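Local structure of alpha-glucosidase (Pseudoalteromonas sp. K8, 5HQA) at residues V76-A88 with G95-G107. The protein is a chloride-activated glycoside hydrolase of family 97, an alpha-glucosidase that binds the inhibitor acarbose beside a calcium ion. Sequence-based numbering, arbitrary orientation. Where two conformers were deposited one is given.
Sequences VVDQHNEVTVTFA and GTYSVRFKAFDSG. With FMT (formic acid), chain I.
His-80 sits between Lys-102 and Phe-104 on one face of an antiparallel beta hairpin. Its CB presses over the centre of the Phe-104 ring, 3.7 Å from the centroid, while CD of Lys-102 lies across a face of the imidazole. With chi1 at 70°, CG stands between the backbone N and the carbonyl carbon, which brings the ring beside the lysine chain with its nitrogens toward Asp-78 and Glu-82. In its own plane the imidazole is held at both ends: ND1 donates to Asp-78 OD1 (2.7 Å) and NE2 to Glu-82 OE1 (3.2 Å). An alanine here would probably open a gap between the lysine chain and Phe-104 and leave Asp-78 OD1 and Glu-82 OE1 without their imidazole partner. Glu-82 then reaches on with OE2 to Arg-100 NH1, a 2.7 Å salt bridge with carboxylate and guanidinium planes 83° apart; Thr-84 OG1 lies over a face of that guanidinium. Further along, Thr-86 OG1 meets Ser-98 OG at 2.9 Å. The other face is mostly apolar, Asn-81 excepted: CD2 of Phe-87 nestles against CE2 of Tyr-97 (3.7 Å), the rings slid apart, and CE2 of Phe-87 touches CG2 of Val-99. This apolar side packs on strand 10-15, where Ile-14 meets Val-85, Phe-87 and Phe-101. The hairpin belongs to a large antiparallel sheet of the N-terminal family region, with strand 53-67 beside 75-89 and strand 107-114 beside 95-104.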
# COMPACT_ATOMS: atom_id res chain seq x y z
N VAL A 76 -6.86 9.50 -14.75
CA VAL A 76 -7.15 10.02 -13.41
C VAL A 76 -7.66 11.44 -13.58
O VAL A 76 -6.97 12.29 -14.17
CB VAL A 76 -5.91 9.99 -12.50
CG1 VAL A 76 -6.21 10.67 -11.16
CG2 VAL A 76 -5.42 8.55 -12.30
N VAL A 77 -8.85 11.70 -13.06
CA VAL A 77 -9.47 13.02 -13.12
C VAL A 77 -9.09 13.79 -11.86
O VAL A 77 -9.16 13.26 -10.75
CB VAL A 77 -11.00 12.88 -13.25
CG1 VAL A 77 -11.69 14.21 -12.99
CG2 VAL A 77 -11.36 12.32 -14.62
N ASP A 78 -8.69 15.06 -12.05
CA ASP A 78 -8.32 15.96 -10.95
C ASP A 78 -9.26 17.17 -11.02
O ASP A 78 -9.05 18.07 -11.83
CB ASP A 78 -6.86 16.38 -11.05
CG ASP A 78 -6.41 17.25 -9.87
OD1 ASP A 78 -7.26 17.65 -9.05
OD2 ASP A 78 -5.19 17.54 -9.76
N GLN A 79 -10.27 17.20 -10.16
CA GLN A 79 -11.19 18.34 -10.07
C GLN A 79 -11.23 18.80 -8.62
O GLN A 79 -11.68 18.05 -7.75
CB GLN A 79 -12.59 17.97 -10.54
CG GLN A 79 -12.65 17.64 -12.02
CD GLN A 79 -13.99 17.06 -12.45
OE1 GLN A 79 -14.67 16.36 -11.69
NE2 GLN A 79 -14.37 17.34 -13.70
N HIS A 80 -10.75 20.01 -8.35
CA HIS A 80 -10.75 20.49 -6.98
C HIS A 80 -10.77 22.01 -6.97
O HIS A 80 -10.39 22.66 -7.95
CB HIS A 80 -9.55 19.95 -6.18
CG HIS A 80 -8.23 20.53 -6.59
ND1 HIS A 80 -7.41 19.92 -7.52
CD2 HIS A 80 -7.57 21.64 -6.17
CE1 HIS A 80 -6.31 20.64 -7.67
NE2 HIS A 80 -6.39 21.69 -6.87
N ASN A 81 -11.24 22.56 -5.86
CA ASN A 81 -11.03 23.97 -5.56
C ASN A 81 -9.88 24.08 -4.57
O ASN A 81 -9.65 23.19 -3.76
CB ASN A 81 -12.29 24.61 -4.99
CG ASN A 81 -13.40 24.69 -6.01
OD1 ASN A 81 -13.16 24.98 -7.19
ND2 ASN A 81 -14.63 24.43 -5.58
N GLU A 82 -9.16 25.19 -4.65
CA GLU A 82 -7.92 25.37 -3.92
C GLU A 82 -7.93 26.73 -3.26
O GLU A 82 -8.41 27.71 -3.85
CB GLU A 82 -6.74 25.24 -4.88
CG GLU A 82 -5.35 25.28 -4.26
CD GLU A 82 -4.29 24.91 -5.29
OE1 GLU A 82 -4.64 24.26 -6.31
OE2 GLU A 82 -3.11 25.26 -5.11
N VAL A 83 -7.43 26.81 -2.03
CA VAL A 83 -7.20 28.10 -1.40
C VAL A 83 -5.87 28.04 -0.66
O VAL A 83 -5.56 27.06 0.02
CB VAL A 83 -8.35 28.52 -0.45
CG1 VAL A 83 -8.42 27.61 0.78
CG2 VAL A 83 -8.18 30.01 -0.04
N THR A 84 -5.07 29.10 -0.81
CA THR A 84 -3.86 29.27 -0.04
C THR A 84 -4.13 30.37 0.98
O THR A 84 -4.47 31.50 0.61
CB THR A 84 -2.67 29.62 -0.93
OG1 THR A 84 -2.52 28.60 -1.92
CG2 THR A 84 -1.40 29.71 -0.10
N VAL A 85 -4.01 30.03 2.26
CA VAL A 85 -4.29 30.94 3.37
C VAL A 85 -2.95 31.34 3.97
O VAL A 85 -2.18 30.48 4.39
CB VAL A 85 -5.19 30.28 4.42
CG1 VAL A 85 -5.53 31.28 5.50
CG2 VAL A 85 -6.45 29.73 3.76
N THR A 86 -2.68 32.64 4.02
CA THR A 86 -1.42 33.13 4.56
C THR A 86 -1.66 33.66 5.97
O THR A 86 -2.58 34.45 6.19
CB THR A 86 -0.82 34.23 3.68
OG1 THR A 86 -0.51 33.68 2.40
CG2 THR A 86 0.45 34.78 4.30
N PHE A 87 -0.83 33.20 6.91
CA PHE A 87 -0.88 33.62 8.30
C PHE A 87 0.38 34.42 8.63
O PHE A 87 1.47 34.09 8.15
CB PHE A 87 -0.94 32.42 9.25
CG PHE A 87 -2.12 31.53 9.04
CD1 PHE A 87 -3.31 31.75 9.72
CD2 PHE A 87 -2.04 30.45 8.17
CE1 PHE A 87 -4.40 30.92 9.52
CE2 PHE A 87 -3.13 29.62 7.98
CZ PHE A 87 -4.31 29.85 8.66
N ALA A 88 0.23 35.43 9.47
CA ALA A 88 1.39 36.21 9.88
C ALA A 88 1.24 36.62 11.34
O ALA A 88 0.14 36.89 11.81
CB ALA A 88 1.57 37.46 9.00
N GLY A 95 6.55 35.80 12.43
CA GLY A 95 6.81 34.94 11.30
C GLY A 95 5.61 34.87 10.40
O GLY A 95 4.59 35.54 10.62
N THR A 96 5.75 34.07 9.35
CA THR A 96 4.65 33.89 8.43
C THR A 96 4.73 32.50 7.84
O THR A 96 5.81 31.93 7.68
CB THR A 96 4.66 34.96 7.32
OG1 THR A 96 3.50 34.80 6.49
CG2 THR A 96 5.91 34.84 6.46
N TYR A 97 3.56 31.94 7.55
CA TYR A 97 3.47 30.68 6.84
C TYR A 97 2.11 30.63 6.17
O TYR A 97 1.20 31.39 6.51
CB TYR A 97 3.68 29.47 7.75
CG TYR A 97 2.58 29.18 8.74
CD1 TYR A 97 2.61 29.72 10.02
CD2 TYR A 97 1.53 28.31 8.41
CE1 TYR A 97 1.60 29.42 10.95
CE2 TYR A 97 0.53 28.02 9.32
CZ TYR A 97 0.57 28.58 10.59
OH TYR A 97 -0.42 28.28 11.49
N SER A 98 2.01 29.76 5.18
CA SER A 98 0.76 29.56 4.48
C SER A 98 0.34 28.11 4.58
O SER A 98 1.17 27.22 4.79
CB SER A 98 0.87 29.98 3.01
OG SER A 98 1.15 31.37 2.91
N VAL A 99 -0.96 27.86 4.46
CA VAL A 99 -1.48 26.51 4.33
C VAL A 99 -2.30 26.47 3.05
O VAL A 99 -3.15 27.34 2.82
CB VAL A 99 -2.33 26.10 5.55
CG1 VAL A 99 -2.76 24.66 5.41
CG2 VAL A 99 -1.51 26.23 6.82
N ARG A 100 -2.01 25.49 2.20
CA ARG A 100 -2.72 25.30 0.94
C ARG A 100 -3.71 24.17 1.14
O ARG A 100 -3.32 23.08 1.57
CB ARG A 100 -1.74 24.98 -0.18
CG ARG A 100 -2.38 24.86 -1.57
CD ARG A 100 -1.31 24.55 -2.65
NE ARG A 100 -0.25 25.56 -2.63
CZ ARG A 100 -0.26 26.69 -3.33
NH1 ARG A 100 -1.26 26.98 -4.16
NH2 ARG A 100 0.75 27.53 -3.21
N PHE A 101 -4.99 24.43 0.87
CA PHE A 101 -6.06 23.44 0.96
C PHE A 101 -6.58 23.11 -0.43
O PHE A 101 -6.84 24.03 -1.22
CB PHE A 101 -7.22 23.94 1.81
CG PHE A 101 -6.88 24.16 3.25
CD1 PHE A 101 -7.23 23.22 4.21
CD2 PHE A 101 -6.24 25.31 3.64
CE1 PHE A 101 -6.92 23.42 5.54
CE2 PHE A 101 -5.93 25.53 4.97
CZ PHE A 101 -6.27 24.57 5.92
N LYS A 102 -6.75 21.82 -0.72
CA LYS A 102 -7.39 21.37 -1.95
C LYS A 102 -8.63 20.58 -1.57
O LYS A 102 -8.53 19.60 -0.82
CB LYS A 102 -6.44 20.53 -2.80
CG LYS A 102 -5.26 21.31 -3.38
CD LYS A 102 -4.39 20.43 -4.25
CE LYS A 102 -3.34 21.23 -5.01
NZ LYS A 102 -2.65 20.37 -6.02
N ALA A 103 -9.79 20.99 -2.07
CA ALA A 103 -11.05 20.36 -1.72
C ALA A 103 -11.57 19.62 -2.95
O ALA A 103 -11.90 20.25 -3.96
CB ALA A 103 -12.06 21.39 -1.23
N PHE A 104 -11.63 18.29 -2.85
CA PHE A 104 -12.20 17.41 -3.87
C PHE A 104 -13.58 16.95 -3.42
O PHE A 104 -13.92 17.01 -2.23
CB PHE A 104 -11.32 16.18 -4.09
CG PHE A 104 -9.90 16.48 -4.44
CD1 PHE A 104 -9.45 16.34 -5.75
CD2 PHE A 104 -8.99 16.84 -3.45
CE1 PHE A 104 -8.13 16.60 -6.08
CE2 PHE A 104 -7.67 17.10 -3.77
CZ PHE A 104 -7.24 16.98 -5.09
N ASP A 105 -14.36 16.43 -4.36
CA ASP A 105 -15.63 15.83 -3.97
C ASP A 105 -15.44 14.64 -3.02
O ASP A 105 -16.35 14.32 -2.26
CB ASP A 105 -16.43 15.39 -5.19
CG ASP A 105 -16.97 16.57 -5.97
OD1 ASP A 105 -16.98 17.70 -5.43
OD2 ASP A 105 -17.40 16.37 -7.13
N SER A 106 -14.28 13.99 -3.04
CA SER A 106 -14.05 12.81 -2.22
C SER A 106 -13.19 13.09 -0.98
O SER A 106 -12.90 12.14 -0.24
CB SER A 106 -13.40 11.71 -3.05
OG SER A 106 -12.16 12.15 -3.59
N GLY A 107 -12.77 14.32 -0.74
CA GLY A 107 -11.95 14.59 0.43
C GLY A 107 -11.13 15.85 0.27
O GLY A 107 -11.26 16.59 -0.71
C FMT I . -1.06 30.54 -4.86
O1 FMT I . -0.41 30.55 -3.82
O2 FMT I . -0.71 29.94 -5.89
O HOH W 1 -4.11 17.97 -7.21
O HOH W 2 -13.52 16.23 -7.05
O HOH W 3 -15.36 15.86 -8.94